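PDB 5DYN: putative peptidase from Bacteroides fragilis, which probably acts as a clostripain-family cysteine protease that activates the Bacteroides fragilis toxin, this chain being an early portion of the longer protein. Local coordinates for residues A[61-66]-A[85-90]; A[20-25]-A[53-58]; A[13-18]-A[106-111]. One frame throughout, in Å; residues are numbered along the deposited sequence.

Contact 1. Residues A[61-66]-A[85-90]. With NA (sodium ion), chain D; NA (sodium ion), chain C.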
loop_
_atom_site.group_PDB
_atom_site.type_symbol
_atom_site.label_atom_id
_atom_site.label_comp_id
_atom_site.label_asym_id
_atom_site.label_seq_id
_atom_site.Cartn_x
_atom_site.Cartn_y
_atom_site.Cartn_z
ATOM N N SER A 61 2.715 11.479 21.109
ATOM C CA SER A 61 1.791 11.813 22.186
ATOM C C SER A 61 0.518 10.984 22.044
ATOM O O SER A 61 0.388 10.200 21.103
ATOM C CB SER A 61 1.473 13.312 22.191
ATOM O OG SER A 61 1.089 13.765 20.906
ATOM N N ALA A 62 -0.410 11.157 22.981
ATOM C CA ALA A 62 -1.619 10.336 23.052
ATOM C C ALA A 62 -2.395 10.306 21.737
ATOM O O ALA A 62 -2.540 11.334 21.075
ATOM C CB ALA A 62 -2.520 10.831 24.175
ATOM N N PRO A 63 -2.888 9.117 21.355
ATOM C CA PRO A 63 -3.680 8.949 20.134
ATOM C C PRO A 63 -4.926 9.823 20.148
ATOM O O PRO A 63 -5.428 10.156 21.221
ATOM C CB PRO A 63 -4.057 7.462 20.155
ATOM C CG PRO A 63 -3.026 6.821 21.012
ATOM C CD PRO A 63 -2.682 7.839 22.057
ATOM N N ARG A 64 -5.415 10.191 18.971
ATOM C CA ARG A 64 -6.598 11.029 18.883
ATOM C C ARG A 64 -7.283 10.889 17.529
ATOM O O ARG A 64 -6.633 10.873 16.485
ATOM C CB ARG A 64 -6.227 12.492 19.144
ATOM C CG ARG A 64 -5.069 12.989 18.297
ATOM C CD ARG A 64 -4.169 13.929 19.074
ATOM N NE ARG A 64 -3.073 14.437 18.253
ATOM C CZ ARG A 64 -1.863 13.888 18.184
ATOM N NH1 ARG A 64 -1.577 12.807 18.894
ATOM N NH2 ARG A 64 -0.936 14.429 17.408
ATOM N N LEU A 65 -8.605 10.770 17.561
ATOM C CA LEU A 65 -9.394 10.750 16.341
ATOM C C LEU A 65 -10.047 12.109 16.139
ATOM O O LEU A 65 -10.833 12.561 16.973
ATOM C CB LEU A 65 -10.455 9.652 16.388
ATOM C CG LEU A 65 -11.353 9.598 15.150
ATOM C CD1 LEU A 65 -10.513 9.379 13.900
ATOM C CD2 LEU A 65 -12.413 8.520 15.294
ATOM N N ILE A 66 -9.711 12.758 15.033
ATOM C CA ILE A 66 -10.221 14.088 14.751
ATOM C C ILE A 66 -10.929 14.139 13.406
ATOM O O ILE A 66 -10.895 13.180 12.636
ATOM C CB ILE A 66 -9.093 15.140 14.756
ATOM C CG1 ILE A 66 -8.183 14.945 13.544
ATOM C CG2 ILE A 66 -8.300 15.076 16.054
ATOM C CD1 ILE A 66 -7.015 15.896 13.501
ATOM N N PRO A 85 -6.334 6.704 25.368
ATOM C CA PRO A 85 -5.137 6.454 26.173
ATOM C C PRO A 85 -4.030 5.932 25.275
ATOM O O PRO A 85 -4.317 5.539 24.144
ATOM C CB PRO A 85 -5.595 5.384 27.163
ATOM C CG PRO A 85 -6.697 4.674 26.443
ATOM C CD PRO A 85 -7.413 5.749 25.675
ATOM N N GLU A 86 -2.793 5.926 25.754
ATOM C CA GLU A 86 -1.708 5.401 24.942
ATOM C C GLU A 86 -1.952 3.926 24.663
ATOM O O GLU A 86 -2.377 3.177 25.542
ATOM C CB GLU A 86 -0.353 5.610 25.617
ATOM C CG GLU A 86 0.378 6.878 25.175
ATOM C CD GLU A 86 0.912 6.814 23.743
ATOM O OE1 GLU A 86 0.520 5.910 22.969
ATOM O OE2 GLU A 86 1.744 7.680 23.391
ATOM N N GLN A 87 -1.693 3.518 23.427
ATOM C CA GLN A 87 -2.072 2.190 22.977
ATOM C C GLN A 87 -1.305 1.794 21.730
ATOM O O GLN A 87 -0.776 2.645 21.023
ATOM C CB GLN A 87 -3.577 2.141 22.702
ATOM C CG GLN A 87 -4.022 3.122 21.631
ATOM C CD GLN A 87 -5.523 3.276 21.564
ATOM O OE1 GLN A 87 -6.254 2.699 22.367
ATOM N NE2 GLN A 87 -5.995 4.061 20.604
ATOM N N ASN A 88 -1.249 0.495 21.467
ATOM C CA ASN A 88 -0.667 -0.009 20.235
ATOM C C ASN A 88 -1.650 0.153 19.083
ATOM O O ASN A 88 -2.616 -0.601 18.975
ATOM C CB ASN A 88 -0.263 -1.475 20.400
ATOM C CG ASN A 88 0.202 -2.105 19.103
ATOM O OD1 ASN A 88 0.649 -1.418 18.185
ATOM N ND2 ASN A 88 0.110 -3.428 19.028
ATOM N N SER A 89 -1.404 1.142 18.229
ATOM C CA SER A 89 -2.291 1.416 17.102
ATOM C C SER A 89 -2.115 0.393 15.980
ATOM O O SER A 89 -2.862 0.396 15.001
ATOM C CB SER A 89 -2.050 2.828 16.573
ATOM O OG SER A 89 -2.201 3.779 17.611
ATOM N N ALA A 90 -1.123 -0.480 16.132
ATOM C CA ALA A 90 -0.891 -1.558 15.178
ATOM C C ALA A 90 -1.606 -2.827 15.623
ATOM O O ALA A 90 -1.416 -3.898 15.044
ATOM C CB ALA A 90 0.599 -1.816 15.013
HETATM NA NA NA D . 1.759 7.741 20.708
HETATM NA NA NA C . 1.129 3.811 20.426
#
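The guanidinium of Arg-64 holds the backbone carbonyl of Ala-62 at its edge: NH1 donates to Ala-62 O at 2.8 Å, in the guanidinium plane but above the plane of the carbonyl. This bond links the side chain back to the loop leading into strand 64-70, at the carboxyl ends of the parallel strands in the mixed sheet of this clostripain-family domain, beside a two-sodium site; NH2 pairs with Asp-59. Glu-86 OE1 accepts from Gln-87 N through its anti lone pair at 3.3 Å, while OE2 binds one sodium ion at 2.7 Å; the carboxylate is thus held at both oxygens. That ion also takes Ser-61 O and is completed by Gln-25, Asp-58 and Asp-59, so it ties the two loops together. Direct packing centres on the Pro-63 ring. Its CD lies 3.5 Å from Pro-85 O, with Glu-86 crossing it nearly at right angles. Gln-87 has CG in the crowded position between backbone N and carbonyl carbon (chi1 60°), which brings CG to 3.9 Å from Pro-63 CG; its amide has its main polar partner in Tyr-56. The backbone of Gln-87 serves the second ion, carbonyl O to sodium at 2.3 Å.

Contact 2. Residues A[20-25]-A[53-58]. With NA (sodium ion), chain C; NA (sodium ion), chain D.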
loop_
_atom_site.group_PDB
_atom_site.type_symbol
_atom_site.label_atom_id
_atom_site.label_comp_id
_atom_site.label_asym_id
_atom_site.label_seq_id
_atom_site.Cartn_x
_atom_site.Cartn_y
_atom_site.Cartn_z
ATOM N N VAL A 20 -8.169 8.527 7.707
ATOM C CA VAL A 20 -6.724 8.424 7.539
ATOM C C VAL A 20 -6.103 7.875 8.818
ATOM O O VAL A 20 -6.117 8.532 9.860
ATOM C CB VAL A 20 -6.090 9.778 7.181
ATOM C CG1 VAL A 20 -4.582 9.638 7.054
ATOM C CG2 VAL A 20 -6.682 10.309 5.885
ATOM N N TYR A 21 -5.574 6.658 8.734
ATOM C CA TYR A 21 -5.049 5.958 9.899
ATOM C C TYR A 21 -3.532 6.097 9.980
ATOM O O TYR A 21 -2.802 5.472 9.212
ATOM C CB TYR A 21 -5.447 4.478 9.852
ATOM C CG TYR A 21 -5.386 3.776 11.191
ATOM C CD1 TYR A 21 -4.180 3.307 11.698
ATOM C CD2 TYR A 21 -6.534 3.579 11.946
ATOM C CE1 TYR A 21 -4.120 2.669 12.921
ATOM C CE2 TYR A 21 -6.483 2.938 13.172
ATOM C CZ TYR A 21 -5.272 2.483 13.652
ATOM O OH TYR A 21 -5.212 1.841 14.869
ATOM N N MET A 22 -3.060 6.909 10.918
ATOM C CA MET A 22 -1.635 7.198 11.015
ATOM C C MET A 22 -0.957 6.503 12.191
ATOM O O MET A 22 -1.049 6.954 13.334
ATOM C CB MET A 22 -1.406 8.704 11.121
ATOM C CG MET A 22 -2.140 9.510 10.075
ATOM S SD MET A 22 -1.567 11.214 10.039
ATOM C CE MET A 22 -2.961 11.985 9.251
ATOM N N ILE A 23 -0.275 5.404 11.899
ATOM C CA ILE A 23 0.588 4.767 12.880
ATOM C C ILE A 23 1.936 5.478 12.831
ATOM O O ILE A 23 2.852 5.056 12.124
ATOM C CB ILE A 23 0.746 3.261 12.606
ATOM C CG1 ILE A 23 -0.630 2.608 12.461
ATOM C CG2 ILE A 23 1.555 2.596 13.711
ATOM C CD1 ILE A 23 -0.583 1.153 12.047
ATOM N N ALA A 24 2.044 6.573 13.577
ATOM C CA ALA A 24 3.191 7.466 13.460
ATOM C C ALA A 24 4.142 7.387 14.651
ATOM O O ALA A 24 5.068 8.190 14.762
ATOM C CB ALA A 24 2.711 8.897 13.273
ATOM N N GLN A 25 3.924 6.421 15.537
ATOM C CA GLN A 25 4.794 6.262 16.699
ATOM C C GLN A 25 6.068 5.537 16.287
ATOM O O GLN A 25 6.333 4.406 16.703
ATOM C CB GLN A 25 4.076 5.515 17.824
ATOM C CG GLN A 25 4.800 5.566 19.160
ATOM C CD GLN A 25 3.935 5.075 20.294
ATOM O OE1 GLN A 25 2.816 5.545 20.479
ATOM N NE2 GLN A 25 4.440 4.108 21.052
ATOM N N LEU A 53 -13.458 14.031 6.254
ATOM C CA LEU A 53 -12.087 13.573 6.437
ATOM C C LEU A 53 -11.775 13.380 7.911
ATOM O O LEU A 53 -11.564 14.344 8.648
ATOM C CB LEU A 53 -11.086 14.549 5.828
ATOM C CG LEU A 53 -9.621 14.118 5.950
ATOM C CD1 LEU A 53 -9.402 12.765 5.281
ATOM C CD2 LEU A 53 -8.686 15.165 5.364
ATOM N N LEU A 54 -11.747 12.126 8.333
ATOM C CA LEU A 54 -11.399 11.804 9.704
ATOM C C LEU A 54 -9.938 11.387 9.768
ATOM O O LEU A 54 -9.414 10.769 8.843
ATOM C CB LEU A 54 -12.313 10.707 10.254
ATOM C CG LEU A 54 -13.629 11.187 10.879
ATOM C CD1 LEU A 54 -14.467 12.018 9.919
ATOM C CD2 LEU A 54 -14.432 10.012 11.375
ATOM N N VAL A 55 -9.277 11.745 10.859
ATOM C CA VAL A 55 -7.861 11.465 11.006
ATOM C C VAL A 55 -7.574 10.828 12.352
ATOM O O VAL A 55 -7.850 11.412 13.398
ATOM C CB VAL A 55 -7.013 12.749 10.866
ATOM C CG1 VAL A 55 -5.616 12.529 11.418
ATOM C CG2 VAL A 55 -6.965 13.212 9.416
ATOM N N TYR A 56 -7.033 9.619 12.321
ATOM C CA TYR A 56 -6.496 9.009 13.525
ATOM C C TYR A 56 -4.982 9.185 13.511
ATOM O O TYR A 56 -4.303 8.717 12.597
ATOM C CB TYR A 56 -6.878 7.530 13.615
ATOM C CG TYR A 56 -6.247 6.821 14.789
ATOM C CD1 TYR A 56 -6.779 6.946 16.066
ATOM C CD2 TYR A 56 -5.112 6.039 14.624
ATOM C CE1 TYR A 56 -6.201 6.303 17.144
ATOM C CE2 TYR A 56 -4.528 5.396 15.692
ATOM C CZ TYR A 56 -5.076 5.531 16.952
ATOM O OH TYR A 56 -4.494 4.891 18.024
ATOM N N ILE A 57 -4.454 9.879 14.511
ATOM C CA ILE A 57 -3.021 10.132 14.572
ATOM C C ILE A 57 -2.442 9.688 15.910
ATOM O O ILE A 57 -2.865 10.139 16.977
ATOM C CB ILE A 57 -2.697 11.632 14.322
ATOM C CG1 ILE A 57 -1.258 11.960 14.735
ATOM C CG2 ILE A 57 -3.691 12.536 15.038
ATOM C CD1 ILE A 57 -0.205 11.442 13.770
ATOM N N ASP A 58 -1.475 8.781 15.838
ATOM C CA ASP A 58 -0.790 8.285 17.021
ATOM C C ASP A 58 0.711 8.511 16.873
ATOM O O ASP A 58 1.436 7.634 16.399
ATOM C CB ASP A 58 -1.094 6.802 17.240
ATOM C CG ASP A 58 -0.551 6.284 18.557
ATOM O OD1 ASP A 58 -0.227 7.115 19.431
ATOM O OD2 ASP A 58 -0.450 5.048 18.720
HETATM NA NA NA C . 1.129 3.811 20.426
HETATM NA NA NA D . 1.759 7.741 20.708
#
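Backbone donors and acceptors alternate between strands 20-23 and 53-58, which run parallel within 9°. Val-20 N gives a nearly straight bond to Leu-54 O (2.8 Å, 170°), Tyr-56 N returns one to Val-20 O, Met-22 N reaches Tyr-56 O, and Asp-58 N closes on Met-22 O at 3.1 Å. The last three lie nearly along the C=O axes. Beyond them an inverse gamma turn at Ile-23 bends the chain, and Ala-24 N makes only a weak bond to Asp-58 O. On one face Tyr-21 and Tyr-56 form an offset stack, centroids 4.6 Å apart and planes at 30°, with Tyr-56 CD2 3.6 Å above the centre of the Tyr-21 ring; the Tyr-56 hydroxyl is bound to Ser-89 OG, and the Tyr-21 hydroxyl has its partner in Ser-89 O. The opposite face is apolar: extended Met-22 lays CE 3.5 Å from Val-55 CG1 and SD near Ile-57 CD1, under helix 29-43. Asp-58, its CG anti to the backbone N, splits its carboxylate: OD1 binds one sodium ion at 2.4 Å, OD2 the other at 2.6 Å and also Ser-89 OG. Gln-25 OE1 bridges both ions, and Asp-5 of the second chain joins one of them. Strand 16-23, helix 29-43 and strand 51-58 make a beta-alpha-beta unit, with this polar site at the carboxyl ends of its parallel strands.

Contact 3. Residues A[13-18]-A[106-111]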
loop_
_atom_site.group_PDB
_atom_site.type_symbol
_atom_site.label_atom_id
_atom_site.label_comp_id
_atom_site.label_asym_id
_atom_site.label_seq_id
_atom_site.Cartn_x
_atom_site.Cartn_y
_atom_site.Cartn_z
ATOM N N VAL A 13 -26.961 11.543 -2.376
ATOM C CA VAL A 13 -26.369 12.352 -1.317
ATOM C C VAL A 13 -24.949 12.784 -1.693
ATOM O O VAL A 13 -24.488 13.853 -1.287
ATOM C CB VAL A 13 -26.377 11.585 0.041
ATOM C CG1 VAL A 13 -25.423 10.399 0.020
ATOM C CG2 VAL A 13 -26.070 12.526 1.207
ATOM N N GLY A 14 -24.267 11.957 -2.483
ATOM C CA GLY A 14 -22.933 12.275 -2.969
ATOM C C GLY A 14 -21.851 12.361 -1.905
ATOM O O GLY A 14 -20.698 12.677 -2.204
ATOM N N SER A 15 -22.218 12.070 -0.663
ATOM C CA SER A 15 -21.305 12.190 0.467
ATOM C C SER A 15 -20.238 11.092 0.493
ATOM O O SER A 15 -20.453 9.988 -0.010
ATOM C CB SER A 15 -22.103 12.175 1.771
ATOM O OG SER A 15 -22.868 10.986 1.880
ATOM N N ARG A 16 -19.085 11.402 1.081
ATOM C CA ARG A 16 -18.025 10.411 1.246
ATOM C C ARG A 16 -17.286 10.596 2.568
ATOM O O ARG A 16 -17.039 11.721 2.998
ATOM C CB ARG A 16 -17.032 10.480 0.086
ATOM C CG ARG A 16 -16.046 9.322 0.072
ATOM C CD ARG A 16 -14.793 9.659 -0.712
ATOM N NE ARG A 16 -15.065 9.907 -2.126
ATOM C CZ ARG A 16 -15.001 8.979 -3.078
ATOM N NH1 ARG A 16 -14.678 7.729 -2.772
ATOM N NH2 ARG A 16 -15.262 9.302 -4.338
ATOM N N THR A 17 -16.934 9.484 3.206
ATOM C CA THR A 17 -16.152 9.518 4.440
ATOM C C THR A 17 -14.812 8.814 4.255
ATOM O O THR A 17 -14.760 7.664 3.817
ATOM C CB THR A 17 -16.908 8.863 5.612
ATOM O OG1 THR A 17 -18.100 9.607 5.894
ATOM C CG2 THR A 17 -16.033 8.826 6.859
ATOM N N VAL A 18 -13.729 9.509 4.587
ATOM C CA VAL A 18 -12.396 8.929 4.489
ATOM C C VAL A 18 -11.681 8.985 5.834
ATOM O O VAL A 18 -11.533 10.052 6.426
ATOM C CB VAL A 18 -11.538 9.650 3.429
ATOM C CG1 VAL A 18 -10.130 9.065 3.395
ATOM C CG2 VAL A 18 -12.195 9.560 2.058
ATOM N N TYR A 106 -20.036 8.714 10.943
ATOM C CA TYR A 106 -20.089 9.460 9.693
ATOM C C TYR A 106 -20.380 8.568 8.496
ATOM O O TYR A 106 -19.542 8.410 7.608
ATOM C CB TYR A 106 -18.780 10.225 9.479
ATOM C CG TYR A 106 -18.543 11.280 10.532
ATOM C CD1 TYR A 106 -19.082 12.554 10.398
ATOM C CD2 TYR A 106 -17.802 10.999 11.672
ATOM C CE1 TYR A 106 -18.880 13.520 11.364
ATOM C CE2 TYR A 106 -17.593 11.958 12.643
ATOM C CZ TYR A 106 -18.134 13.215 12.485
ATOM O OH TYR A 106 -17.928 14.172 13.449
ATOM N N LYS A 107 -21.574 7.983 8.482
ATOM C CA LYS A 107 -22.035 7.223 7.330
ATOM C C LYS A 107 -22.088 8.125 6.103
ATOM O O LYS A 107 -22.392 9.312 6.207
ATOM C CB LYS A 107 -23.412 6.604 7.596
ATOM C CG LYS A 107 -23.379 5.346 8.452
ATOM C CD LYS A 107 -24.097 5.546 9.778
ATOM C CE LYS A 107 -24.027 4.293 10.638
ATOM N NZ LYS A 107 -24.636 4.495 11.983
ATOM N N ALA A 108 -21.777 7.560 4.944
ATOM C CA ALA A 108 -21.812 8.321 3.703
ATOM C C ALA A 108 -22.177 7.430 2.524
ATOM O O ALA A 108 -22.406 6.231 2.684
ATOM C CB ALA A 108 -20.477 8.998 3.462
ATOM N N GLU A 109 -22.238 8.029 1.339
ATOM C CA GLU A 109 -22.520 7.284 0.121
ATOM C C GLU A 109 -21.329 6.415 -0.255
ATOM O O GLU A 109 -21.489 5.259 -0.641
ATOM C CB GLU A 109 -22.866 8.238 -1.022
ATOM C CG GLU A 109 -23.015 7.571 -2.372
ATOM C CD GLU A 109 -23.433 8.551 -3.446
ATOM O OE1 GLU A 109 -24.460 9.236 -3.256
ATOM O OE2 GLU A 109 -22.736 8.639 -4.480
ATOM N N LYS A 110 -20.132 6.982 -0.140
ATOM C CA LYS A 110 -18.906 6.252 -0.438
ATOM C C LYS A 110 -17.924 6.314 0.729
ATOM O O LYS A 110 -18.031 7.176 1.604
ATOM C CB LYS A 110 -18.251 6.797 -1.712
ATOM C CG LYS A 110 -19.180 6.817 -2.912
ATOM C CD LYS A 110 -18.419 6.807 -4.224
ATOM C CE LYS A 110 -19.384 6.696 -5.394
ATOM N NZ LYS A 110 -18.706 6.308 -6.657
ATOM N N TYR A 111 -16.968 5.392 0.736
ATOM C CA TYR A 111 -15.965 5.337 1.790
ATOM C C TYR A 111 -14.568 5.135 1.219
ATOM O O TYR A 111 -14.403 4.697 0.082
ATOM C CB TYR A 111 -16.284 4.216 2.779
ATOM C CG TYR A 111 -17.632 4.352 3.442
ATOM C CD1 TYR A 111 -17.812 5.201 4.526
ATOM C CD2 TYR A 111 -18.726 3.630 2.987
ATOM C CE1 TYR A 111 -19.046 5.325 5.140
ATOM C CE2 TYR A 111 -19.964 3.748 3.592
ATOM C CZ TYR A 111 -20.118 4.596 4.667
ATOM O OH TYR A 111 -21.348 4.718 5.271
#
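A short parallel beta pairing, where residues 13-18 run into strand 16-23 and residues 106-111 lead from helix 92-105 into strand 110-116, outermost within this chain, joins these two strands at their amino ends. Arg-16 faces Lys-110 and Thr-17 faces Tyr-111. Lys-110 N donates to Ser-15 O (3.0 Å, 154°), and Thr-17 N donates to Lys-110 O, both in the plane of the accepting carbonyl. CA-H...O contacts, Arg-16 CA to Lys-110 O and Tyr-111 CA to Thr-17 O, accompany these bonds. Ser-15 OG, in the crowded position between backbone N and carbonyl carbon, accepts from Glu-109 N at 3.1 Å; the same N-H makes a weak second bond to Ser-15 O. Glu-109 stretches out extended, CG anti to its backbone N, so that OE1 accepts from Gly-14 N (2.8 Å), the donor lying above the carboxylate plane, while Val-13 CG1 lies 3.5 Å from Glu-109 CB. On the face of Thr-17 and Tyr-111, Thr-17 OG1, beside its own backbone N (chi1 -63°), donates to Tyr-106 O at 2.5 Å and is also bonded to Asn-52; Ala-108 CB lies 3.5 Å from Thr-17 OG1. Tyr-111 bends its ring back so that OH accepts from Ala-108 N at 2.9 Å, and the ring also meets Phe-103. Lys-110 CB lies over one face of the Arg-16 guanidinium, 3.8 Å above its plane. The two cationic side chains cross obliquely, their charged ends not in contact, and both are answered by the second chain: Arg-16 NH1 by Asp-26 and NH2 by Ser-74 O, Lys-110 NZ by Glu-76. This is consistent with an electrostatic contribution to the interface, the second chain's acidic groups probably offsetting the like charges.

In the fold
All three contacts reach one sheet, in which strand 16-23 lies between 51-58 and 110-116. Contact 2 sits near its middle; contact 3 pairs the other edge of the same strand with 110-116, toward the amino ends, centres about 19 Å apart, and Leu-54 N probably hydrogen-bonds to Val-18 O (2.8 Å), linking them. Contact 1 adjoins contact 2 at the other end, centres about 8 Å apart. Both share the two sodium ions, 4.0 Å apart, and Ser-89 OG lies 2.4 Å from Asp-58 OD2 and 2.6 Å from Tyr-56 OH. Contacts 1 and 3 lie about 24 Å apart, on opposite sides of the chain's centre, so contact 3 is remote from this metal pair.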